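PDB 3HDV: response regulator from Pseudomonas putida, which probably acts as a phosphorylation-controlled receiver in two-component signalling, seen here as its receiver domain. Local coordinates for the interface of chains A and B. Sequence-based numbering; all coordinates share one arbitrary frame. Chains: chain A/B, Response regulator.

The interface of chains A and B. Residues chain A 18-19, 22-23, 25; chain B 16, 18-19.
Two amides of chain B, those of B:Asn16 and B:Asn19, both rest against the methyl of A:Ala22, their planes turned about 60° against each other. The A:Ala22 methyl lies well over one face of the B:Asn19 amide, A:Ala22 CB to B:Asn19 CG 3.8 Å, and the amide oxygen OD1 also nears the A:Ala22 CA at 3.3 Å. On the opposite side of that plane, A:Leu25 CD2 comes in obliquely toward OD1, the two side chains crossing nearly at right angles. The B:Asn16 amide offers one face to chain A: A:Ala22 CB is tilted beneath its nitrogen end, 3.2 Å from ND2, a tight approach, while A:Val18 CG1 lies on the same side near OD1, at 3.6 Å. A:Val18 and B:Asn16 run past each other in opposite senses. With CG trans to the backbone N (chi1 -179°), B:Asn16 reaches outward to chain A.

Water joins the chains at the oxygen of the B:Asn16 amide and at the nitrogen of the B:Asn19 amide. One molecule sits 3.0 Å from B:Asn16 OD1 and also touches A:Asn19 OD1; another accepts from B:Asn19 ND2 (155° at the hydrogen) and also lies 2.6 Å from the backbone oxygen A:Val18 O. B:Val18 adds a third contact to the cap over the A:Ala22 methyl, its CB 3.6 Å from A:Ala22 CB and its CG1 3.5 Å from the backbone oxygen A:Ala22 O. Were B:Asn16 replaced by an alanine, the water at A:Asn19 OD1 would probably lose the chain B oxygen it bridges to, and the contacts of the amide with A:Ala22 and A:Val18 would be lost.

This pairing may be no more than crystal packing. It is asymmetric here: the flank of chain A helix 17-29 meets the start of chain B helix 17-28 and the loop residue before it. In the receiver domain this first helix follows strand 9-13, on the alpha/beta fold that carries the predicted phosphorylation site, Asp59.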
loop_
_atom_site.group_PDB
_atom_site.type_symbol
_atom_site.label_atom_id
_atom_site.label_comp_id
_atom_site.label_asym_id
_atom_site.label_seq_id
_atom_site.Cartn_x
_atom_site.Cartn_y
_atom_site.Cartn_z
ATOM N N VAL A 18 -3.988 2.068 -5.277
ATOM C CA VAL A 18 -2.802 2.468 -4.553
ATOM C C VAL A 18 -2.855 1.949 -3.147
ATOM O O VAL A 18 -1.897 1.295 -2.688
ATOM C CB VAL A 18 -2.616 4.023 -4.572
ATOM C CG1 VAL A 18 -1.464 4.452 -3.656
ATOM C CG2 VAL A 18 -2.334 4.459 -5.992
ATOM N N ASN A 19 -3.943 2.214 -2.438
ATOM C CA ASN A 19 -4.088 1.703 -1.093
ATOM C C ASN A 19 -4.145 0.199 -1.044
ATOM O O ASN A 19 -3.506 -0.396 -0.240
ATOM C CB ASN A 19 -5.278 2.259 -0.319
ATOM C CG ASN A 19 -5.475 1.530 1.058
ATOM O OD1 ASN A 19 -4.693 1.699 1.998
ATOM N ND2 ASN A 19 -6.498 0.689 1.138
ATOM N N ALA A 22 -0.707 -1.104 -1.399
ATOM C CA ALA A 22 0.100 -0.727 -0.184
ATOM C C ALA A 22 -0.128 -1.692 0.958
ATOM O O ALA A 22 0.829 -2.182 1.560
ATOM C CB ALA A 22 -0.162 0.710 0.263
ATOM N N LEU A 23 -1.392 -2.024 1.211
ATOM C CA LEU A 23 -1.761 -2.960 2.263
ATOM C C LEU A 23 -1.323 -4.373 1.903
ATOM O O LEU A 23 -0.845 -5.120 2.757
ATOM C CB LEU A 23 -3.256 -2.927 2.532
ATOM C CG LEU A 23 -3.861 -3.554 3.778
ATOM C CD1 LEU A 23 -3.036 -3.216 5.115
ATOM C CD2 LEU A 23 -5.322 -3.129 3.936
ATOM N N LEU A 25 1.295 -5.159 0.148
ATOM C CA LEU A 25 2.729 -5.099 0.407
ATOM C C LEU A 25 3.040 -5.181 1.926
ATOM O O LEU A 25 3.967 -5.872 2.347
ATOM C CB LEU A 25 3.331 -3.810 -0.176
ATOM C CG LEU A 25 4.816 -3.598 0.118
ATOM C CD1 LEU A 25 5.648 -4.714 -0.560
ATOM C CD2 LEU A 25 5.251 -2.194 -0.343
ATOM N N ASN B 16 2.418 7.475 -0.498
ATOM C CA ASN B 16 1.486 6.656 0.237
ATOM C C ASN B 16 2.056 6.162 1.552
ATOM O O ASN B 16 3.045 5.490 1.573
ATOM C CB ASN B 16 1.019 5.468 -0.595
ATOM C CG ASN B 16 0.023 4.614 0.132
ATOM O OD1 ASN B 16 -1.142 4.740 -0.061
ATOM N ND2 ASN B 16 0.484 3.776 0.973
ATOM N N VAL B 18 1.135 4.011 3.899
ATOM C CA VAL B 18 1.298 2.571 4.140
ATOM C C VAL B 18 2.527 2.008 3.415
ATOM O O VAL B 18 3.235 1.169 3.952
ATOM C CB VAL B 18 0.008 1.775 3.743
ATOM C CG1 VAL B 18 0.202 0.225 3.999
ATOM C CG2 VAL B 18 -1.188 2.254 4.538
ATOM N N ASN B 19 2.751 2.404 2.164
ATOM C CA ASN B 19 3.943 1.928 1.441
ATOM C C ASN B 19 5.210 2.316 2.206
ATOM O O ASN B 19 6.139 1.501 2.326
ATOM C CB ASN B 19 4.046 2.553 0.038
ATOM C CG ASN B 19 3.210 1.856 -0.998
ATOM O OD1 ASN B 19 3.011 0.642 -0.942
ATOM N ND2 ASN B 19 2.747 2.614 -2.005
HETATM O O HOH W 1 0.567 1.296 -3.572
HETATM O O HOH W 2 -3.256 3.912 1.877
#